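Local coordinates for protein enterotoxin SEN variant (Staphylococcus aureus, PDB 6KRY) that probably acts as a secreted superantigenic enterotoxin, built from the OB-fold and beta-grasp domains of the staphylococcal and streptococcal toxin family, at residues R119-V123 / F135-T139; N182-F188 / S216-I220. All coordinates share one frame; numbering follows the deposited sequence.

Interaction 1. Residues R119-V123 / F135-T139; sequences RVIGV and FVIKT
V123 covers one face of the F135 ring, its CB standing 4.1 Å from the ring centroid in a CH-pi contact 22° off the ring normal. The touch falls toward the rim: CE1 and CZ of F135 meet the two methyls, CG2 and CG1 of V123. The ring reaches this place because CG of F135 sits between the backbone N and the carbonyl carbon (chi1 61°), which folds the side chain back over the neighbouring strand; K156 adds a cation-pi contact. I121 and I137 form the next pair on the same side of the sheet, with CB of I121 4.0 Å from CG1 of I137; I121 packs on L149, and I137 on L149 and V153, of helix 146-161. On the other face V120 and V136 cross obliquely, and their contact is tight, CG1 of V120 lying only 3.3 Å from CB of V136. Between the two faces runs an antiparallel ladder of six backbone hydrogen bonds, two in each of the pairs R119-T139, I121-I137 and V123-F135. The shortest include V123 N to F135 O at 2.8 Å, and the CA of V136 adds a C-H...O contact of 3.1 Å to I121 O. At the far end OG1 of T139 turns to E148, while NH1 of R119 bonds S215. The chemistry is divided: N-H and C=O of the three hydrogen-bonded pairs satisfy one another, while the G122 backbone bonds I220; I121, V123, I137 and F135 make the helix side apolar, with polar R119 and T139 at its end, and exposed V120, V136 and K138 occupy the outer one.

Interaction 2. Residues N182-F188 / S216-I220; sequences NHQNQSF and SNYHI
N182 and N217 face each other where the loop 182-188 passes the start of strand 218-225, their CA atoms 6.6 Å apart, and the backbone N of N182 gives a hydrogen bond of 3.0 Å to OD1 of N217. That bond is bent, with 136° at the hydrogen. The N217 amide also donates: its ND2 lies 3.1 Å from OD1 of N182. Both ends of one amide are therefore used on a single residue, one by its main chain and one by its side chain. CG of N217 is anti to its backbone N (chi1 -169°), which carries the amide out to the loop. The two amide planes stand 65° apart, and ND2 comes from above the carbonyl plane of N182 rather than along a lone pair. From the opposite face of that plane the backbone N of Q184 donates to the same OD1 at 3.0 Å, so the oxygen is gripped by two N-H groups. Farther along, N185 crosses the hydroxyl end of Y218 at about a right angle, its CB 3.4 Å from OH of Y218. F188 adds a looser apolar touch, CE1 lying 4.2 Å from CE2 of Y218, and its ring also meets F178 and the cation of R211. The bond from Q184 N to N182 OD1 closes an Asx turn, here in the connection between strands 173-180 and 188-191 of the beta-grasp domain; N217 ties that turn to the beginning of the neighbouring strand 218-225.

In the fold
Interactions 1 and 2 are neighbours in the five-stranded mixed sheet of the beta-grasp domain, with centres about 14 Å apart. Strand 114-127 carries one side of interaction 1 and runs parallel to strand 218-225, which carries part of interaction 2. The seam between them is marked by G122 O and I220 N, 3.0 Å apart and probably hydrogen-bonded, and by the packing of I121 CG2 on Y218 O at 3.6 Å. Interaction 1 joins the outermost strand 130-139 to its hairpin partner, whereas interaction 2 fastens the loop leading to the other outermost strand, 188-191. I220, on strand 218-225 but not touching loop 182-188, meets V123 and I137 on the apolar side that faces helix 146-161.

Interaction 1. Residues R119-V123 / F135-T139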
ATOM      1  N   ARG A 119     -17.031  -4.554   3.105  1.00 18.23           N
ATOM      2  CA  ARG A 119     -16.559  -5.623   3.942  1.00 17.87           C
ATOM      3  C   ARG A 119     -15.699  -4.980   5.026  1.00 16.76           C
ATOM      4  O   ARG A 119     -14.894  -4.033   4.726  1.00 15.19           O
ATOM      5  CB  ARG A 119     -15.750  -6.640   3.140  1.00 19.14           C
ATOM      6  CG  ARG A 119     -15.567  -8.003   3.799  1.00 19.80           C
ATOM      7  CD  ARG A 119     -15.435  -9.127   2.774  1.00 19.71           C
ATOM      8  NE  ARG A 119     -16.658  -9.693   2.209  1.00 21.25           N
ATOM      9  CZ  ARG A 119     -16.699 -10.464   1.131  1.00 20.05           C
ATOM     10  NH1 ARG A 119     -15.617 -10.688   0.421  1.00 18.77           N
ATOM     11  NH2 ARG A 119     -17.834 -11.001   0.750  1.00 26.02           N
ATOM     12  N   VAL A 120     -15.895  -5.443   6.269  1.00 16.27           N
ATOM     13  CA  VAL A 120     -15.172  -4.928   7.409  1.00 17.59           C
ATOM     14  C   VAL A 120     -14.075  -5.918   7.799  1.00 15.34           C
ATOM     15  O   VAL A 120     -14.290  -7.125   7.869  1.00 18.65           O
ATOM     16  CB  VAL A 120     -16.137  -4.641   8.578  1.00 19.50           C
ATOM     17  CG1 VAL A 120     -15.389  -4.076   9.773  1.00 23.09           C
ATOM     18  CG2 VAL A 120     -17.233  -3.666   8.150  1.00 21.19           C
ATOM     19  N   ILE A 121     -12.869  -5.402   8.026  1.00 13.51           N
ATOM     20  CA  ILE A 121     -11.709  -6.196   8.449  1.00 13.72           C
ATOM     21  C   ILE A 121     -11.203  -5.656   9.788  1.00 13.39           C
ATOM     22  O   ILE A 121     -10.952  -4.443   9.922  1.00 13.33           O
ATOM     23  CB  ILE A 121     -10.624  -6.148   7.363  1.00 14.07           C
ATOM     24  CG1 ILE A 121     -11.133  -6.826   6.089  1.00 15.29           C
ATOM     25  CG2 ILE A 121      -9.340  -6.761   7.891  1.00 14.48           C
ATOM     26  CD1 ILE A 121     -10.175  -6.756   4.916  1.00 16.82           C
ATOM     27  N   GLY A 122     -11.106  -6.559  10.771  1.00 12.67           N
ATOM     28  CA  GLY A 122     -10.692  -6.208  12.149  1.00 12.83           C
ATOM     29  C   GLY A 122      -9.178  -6.080  12.219  1.00 12.47           C
ATOM     30  O   GLY A 122      -8.472  -6.864  11.603  1.00 11.81           O
ATOM     31  N   VAL A 123      -8.719  -5.060  12.941  1.00 11.85           N
ATOM     32  CA  VAL A 123      -7.309  -4.826  13.238  1.00 12.15           C
ATOM     33  C   VAL A 123      -7.143  -4.768  14.760  1.00 13.03           C
ATOM     34  O   VAL A 123      -7.626  -3.855  15.401  1.00 12.39           O
ATOM     35  CB  VAL A 123      -6.821  -3.510  12.589  1.00 12.33           C
ATOM     36  CG1 VAL A 123      -5.325  -3.332  12.789  1.00 12.07           C
ATOM     37  CG2 VAL A 123      -7.209  -3.380  11.119  1.00 12.20           C
ATOM     38  N   PHE A 135      -9.523  -1.419  15.799  1.00 14.33           N
ATOM     39  CA  PHE A 135     -10.279  -0.657  14.823  1.00 14.09           C
ATOM     40  C   PHE A 135     -10.517  -1.544  13.597  1.00 12.99           C
ATOM     41  O   PHE A 135      -9.966  -2.632  13.513  1.00 13.01           O
ATOM     42  CB  PHE A 135      -9.586   0.666  14.494  1.00 14.81           C
ATOM     43  CG  PHE A 135      -8.210   0.563  13.904  1.00 15.04           C
ATOM     44  CD1 PHE A 135      -8.034   0.281  12.551  1.00 15.49           C
ATOM     45  CD2 PHE A 135      -7.101   0.790  14.693  1.00 15.48           C
ATOM     46  CE1 PHE A 135      -6.763   0.258  12.015  1.00 15.63           C
ATOM     47  CE2 PHE A 135      -5.828   0.714  14.152  1.00 14.96           C
ATOM     48  CZ  PHE A 135      -5.668   0.469  12.812  1.00 15.55           C
ATOM     49  N   VAL A 136     -11.345  -1.074  12.665  1.00 13.88           N
ATOM     50  CA  VAL A 136     -11.549  -1.790  11.445  1.00 14.36           C
ATOM     51  C   VAL A 136     -11.112  -0.911  10.286  1.00 14.40           C
ATOM     52  O   VAL A 136     -10.987   0.266  10.407  1.00 14.37           O
ATOM     53  CB  VAL A 136     -12.996  -2.262  11.240  1.00 16.12           C
ATOM     54  CG1 VAL A 136     -13.494  -3.048  12.441  1.00 15.95           C
ATOM     55  CG2 VAL A 136     -13.902  -1.109  10.908  1.00 18.53           C
ATOM     56  N   ILE A 137     -10.885  -1.564   9.151  1.00 14.46           N
ATOM     57  CA  ILE A 137     -10.734  -0.925   7.847  1.00 13.35           C
ATOM     58  C   ILE A 137     -11.748  -1.625   6.939  1.00 13.72           C
ATOM     59  O   ILE A 137     -12.240  -2.723   7.268  1.00 13.06           O
ATOM     60  CB  ILE A 137      -9.296  -1.042   7.316  1.00 13.65           C
ATOM     61  CG1 ILE A 137      -8.931  -2.509   7.099  1.00 14.76           C
ATOM     62  CG2 ILE A 137      -8.299  -0.342   8.235  1.00 15.01           C
ATOM     63  CD1 ILE A 137      -7.612  -2.727   6.413  1.00 15.02           C
ATOM     64  N   LYS A 138     -12.088  -0.984   5.831  1.00 13.08           N
ATOM     65  CA  LYS A 138     -13.136  -1.459   4.988  1.00 13.54           C
ATOM     66  C   LYS A 138     -12.678  -1.467   3.537  1.00 14.07           C
ATOM     67  O   LYS A 138     -11.802  -0.725   3.157  1.00 13.45           O
ATOM     68  CB  LYS A 138     -14.345  -0.535   5.086  1.00 15.52           C
ATOM     69  CG  LYS A 138     -14.936  -0.482   6.479  1.00 17.83           C
ATOM     70  CD  LYS A 138     -16.186   0.345   6.594  1.00 22.24           C
ATOM     71  CE  LYS A 138     -16.432   0.656   8.051  1.00 23.79           C
ATOM     72  NZ  LYS A 138     -17.865   0.904   8.270  1.00 26.84           N
ATOM     73  N   THR A 139     -13.298  -2.341   2.753  1.00 14.28           N
ATOM     74  CA  THR A 139     -13.070  -2.421   1.300  1.00 15.58           C
ATOM     75  C   THR A 139     -14.377  -2.851   0.638  1.00 14.83           C
ATOM     76  O   THR A 139     -15.206  -3.524   1.266  1.00 15.10           O
ATOM     77  CB  THR A 139     -11.918  -3.364   0.931  1.00 16.73           C
ATOM     78  OG1 THR A 139     -11.655  -3.322  -0.467  1.00 18.86           O
ATOM     79  CG2 THR A 139     -12.174  -4.804   1.303  1.00 16.45           C
TER

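Interaction 2. Residues N182-F188 / S216-I220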
ATOM      1  N   ASN A 182      -9.593 -18.584   8.356  1.00 18.61           N
ATOM      2  CA  ASN A 182      -9.899 -20.030   8.293  1.00 19.30           C
ATOM      3  C   ASN A 182      -8.645 -20.887   8.537  1.00 21.86           C
ATOM      4  O   ASN A 182      -8.726 -22.118   8.399  1.00 21.57           O
ATOM      5  CB  ASN A 182     -10.563 -20.404   6.964  1.00 18.20           C
ATOM      6  CG  ASN A 182      -9.678 -20.177   5.756  1.00 17.75           C
ATOM      7  OD1 ASN A 182      -8.477 -19.902   5.873  1.00 17.66           O
ATOM      8  ND2 ASN A 182     -10.255 -20.306   4.569  1.00 17.30           N
ATOM      9  N   HIS A 183      -7.494 -20.248   8.776  1.00 21.20           N
ATOM     10  CA  HIS A 183      -6.182 -20.912   9.092  1.00 25.21           C
ATOM     11  C   HIS A 183      -5.596 -21.693   7.918  1.00 27.06           C
ATOM     12  O   HIS A 183      -4.653 -22.471   8.137  1.00 32.36           O
ATOM     13  CB  HIS A 183      -6.277 -21.872  10.293  1.00 26.24           C
ATOM     14  CG  HIS A 183      -6.946 -21.239  11.455  1.00 29.54           C
ATOM     15  ND1 HIS A 183      -6.339 -20.215  12.172  1.00 32.12           N
ATOM     16  CD2 HIS A 183      -8.177 -21.412  11.976  1.00 31.35           C
ATOM     17  CE1 HIS A 183      -7.171 -19.794  13.112  1.00 33.39           C
ATOM     18  NE2 HIS A 183      -8.308 -20.508  13.008  1.00 36.12           N
ATOM     19  N   GLN A 184      -6.102 -21.494   6.695  1.00 24.63           N
ATOM     20  CA  GLN A 184      -5.684 -22.342   5.602  1.00 26.29           C
ATOM     21  C   GLN A 184      -4.472 -21.763   4.862  1.00 32.43           C
ATOM     22  O   GLN A 184      -3.827 -22.478   4.086  1.00 32.10           O
ATOM     23  CB  GLN A 184      -6.849 -22.545   4.654  1.00 29.20           C
ATOM     24  CG  GLN A 184      -7.975 -23.352   5.277  1.00 30.10           C
ATOM     25  CD  GLN A 184      -9.033 -23.609   4.240  1.00 33.10           C
ATOM     26  OE1 GLN A 184      -8.785 -23.421   3.054  1.00 36.58           O
ATOM     27  NE2 GLN A 184     -10.222 -23.987   4.682  1.00 31.74           N
ATOM     28  N   ASN A 185      -4.168 -20.480   5.088  1.00 30.45           N
ATOM     29  CA  ASN A 185      -3.008 -19.817   4.452  1.00 33.40           C
ATOM     30  C   ASN A 185      -2.016 -19.408   5.542  1.00 33.83           C
ATOM     31  O   ASN A 185      -2.426 -19.017   6.629  1.00 32.36           O
ATOM     32  CB  ASN A 185      -3.442 -18.628   3.599  1.00 36.41           C
ATOM     33  CG  ASN A 185      -4.679 -18.943   2.784  1.00 37.29           C
ATOM     34  OD1 ASN A 185      -5.024 -20.108   2.614  1.00 44.93           O
ATOM     35  ND2 ASN A 185      -5.369 -17.926   2.296  1.00 39.16           N
ATOM     36  N   GLN A 186      -0.717 -19.525   5.228  1.00 35.18           N
ATOM     37  CA  GLN A 186       0.347 -19.157   6.130  1.00 36.34           C
ATOM     38  C   GLN A 186       0.236 -17.637   6.319  1.00 32.15           C
ATOM     39  O   GLN A 186       0.048 -16.896   5.384  1.00 28.04           O
ATOM     40  CB  GLN A 186       1.681 -19.691   5.584  1.00 41.19           C
ATOM     41  CG  GLN A 186       2.932 -18.924   5.992  1.00 44.69           C
ATOM     42  CD  GLN A 186       3.451 -19.246   7.372  1.00 50.73           C
ATOM     43  OE1 GLN A 186       2.707 -19.598   8.286  1.00 57.02           O
ATOM     44  NE2 GLN A 186       4.756 -19.108   7.543  1.00 59.17           N
ATOM     45  N   SER A 187       0.278 -17.195   7.569  1.00 34.28           N
ATOM     46  CA  SER A 187       0.231 -15.781   7.852  1.00 29.83           C
ATOM     47  C   SER A 187       1.558 -15.152   7.401  1.00 26.90           C
ATOM     48  O   SER A 187       2.552 -15.851   7.188  1.00 24.47           O
ATOM     49  CB  SER A 187      -0.027 -15.588   9.298  1.00 32.94           C
ATOM     50  OG  SER A 187       1.116 -15.975  10.029  1.00 38.92           O
ATOM     51  N   PHE A 188       1.581 -13.832   7.234  1.00 22.36           N
ATOM     52  CA  PHE A 188       2.810 -13.140   6.865  1.00 21.90           C
ATOM     53  C   PHE A 188       2.762 -11.741   7.460  1.00 20.16           C
ATOM     54  O   PHE A 188       1.682 -11.263   7.841  1.00 17.73           O
ATOM     55  CB  PHE A 188       2.969 -13.060   5.346  1.00 22.03           C
ATOM     56  CG  PHE A 188       1.822 -12.387   4.635  1.00 21.49           C
ATOM     57  CD1 PHE A 188       0.668 -13.083   4.348  1.00 22.00           C
ATOM     58  CD2 PHE A 188       1.893 -11.044   4.275  1.00 24.64           C
ATOM     59  CE1 PHE A 188      -0.387 -12.471   3.686  1.00 23.84           C
ATOM     60  CE2 PHE A 188       0.842 -10.435   3.612  1.00 21.28           C
ATOM     61  CZ  PHE A 188      -0.286 -11.150   3.301  1.00 22.92           C
ATOM     62  N   SER A 216     -12.802 -11.508   2.656  1.00 12.17           N
ATOM     63  CA  SER A 216     -13.666 -12.243   3.626  1.00 14.90           C
ATOM     64  C   SER A 216     -12.804 -13.038   4.606  1.00 13.52           C
ATOM     65  O   SER A 216     -13.290 -13.410   5.664  1.00 14.58           O
ATOM     66  CB  SER A 216     -14.717 -13.115   2.980  1.00 15.35           C
ATOM     67  OG  SER A 216     -14.158 -14.305   2.446  1.00 18.47           O
ATOM     68  N   ASN A 217     -11.533 -13.298   4.269  1.00 13.27           N
ATOM     69  CA  ASN A 217     -10.782 -14.351   4.971  1.00 14.48           C
ATOM     70  C   ASN A 217      -9.554 -13.831   5.731  1.00 14.31           C
ATOM     71  O   ASN A 217      -8.751 -14.641   6.118  1.00 14.66           O
ATOM     72  CB  ASN A 217     -10.341 -15.491   4.036  1.00 13.07           C
ATOM     73  CG  ASN A 217      -9.809 -16.707   4.778  1.00 13.00           C
ATOM     74  OD1 ASN A 217     -10.327 -17.078   5.833  1.00 13.55           O
ATOM     75  ND2 ASN A 217      -8.809 -17.354   4.204  1.00 12.76           N
ATOM     76  N   TYR A 218      -9.428 -12.518   5.969  1.00 12.94           N
ATOM     77  CA  TYR A 218      -8.228 -12.005   6.579  1.00 13.75           C
ATOM     78  C   TYR A 218      -8.591 -11.078   7.736  1.00 12.44           C
ATOM     79  O   TYR A 218      -9.613 -10.380   7.737  1.00 13.34           O
ATOM     80  CB  TYR A 218      -7.299 -11.340   5.552  1.00 14.69           C
ATOM     81  CG  TYR A 218      -6.380 -12.336   4.912  1.00 15.88           C
ATOM     82  CD1 TYR A 218      -6.809 -13.160   3.882  1.00 16.92           C
ATOM     83  CD2 TYR A 218      -5.099 -12.528   5.409  1.00 17.04           C
ATOM     84  CE1 TYR A 218      -6.005 -14.183   3.396  1.00 18.82           C
ATOM     85  CE2 TYR A 218      -4.278 -13.531   4.923  1.00 17.84           C
ATOM     86  CZ  TYR A 218      -4.727 -14.357   3.910  1.00 19.23           C
ATOM     87  OH  TYR A 218      -3.895 -15.307   3.382  1.00 21.76           O
ATOM     88  N   HIS A 219      -7.723 -11.069   8.733  1.00 13.41           N
ATOM     89  CA  HIS A 219      -7.760 -10.064   9.805  1.00 13.58           C
ATOM     90  C   HIS A 219      -6.306  -9.693  10.087  1.00 13.40           C
ATOM     91  O   HIS A 219      -5.375 -10.370   9.609  1.00 12.41           O
ATOM     92  CB  HIS A 219      -8.490 -10.557  11.056  1.00 15.83           C
ATOM     93  CG  HIS A 219      -7.842 -11.715  11.733  1.00 16.69           C
ATOM     94  ND1 HIS A 219      -8.104 -13.020  11.349  1.00 18.71           N
ATOM     95  CD2 HIS A 219      -6.930 -11.786  12.725  1.00 17.38           C
ATOM     96  CE1 HIS A 219      -7.383 -13.851  12.077  1.00 18.88           C
ATOM     97  NE2 HIS A 219      -6.691 -13.120  12.978  1.00 17.52           N
ATOM     98  N   ILE A 220      -6.129  -8.581  10.775  1.00 12.81           N
ATOM     99  CA  ILE A 220      -4.780  -7.993  10.902  1.00 12.25           C
ATOM    100  C   ILE A 220      -4.452  -7.834  12.375  1.00 12.79           C
ATOM    101  O   ILE A 220      -5.316  -7.441  13.153  1.00 13.74           O
ATOM    102  CB  ILE A 220      -4.749  -6.666  10.151  1.00 12.41           C
ATOM    103  CG1 ILE A 220      -5.068  -6.928   8.678  1.00 12.86           C
ATOM    104  CG2 ILE A 220      -3.410  -5.954  10.314  1.00 13.15           C
ATOM    105  CD1 ILE A 220      -5.315  -5.658   7.899  1.00 14.78           C
TER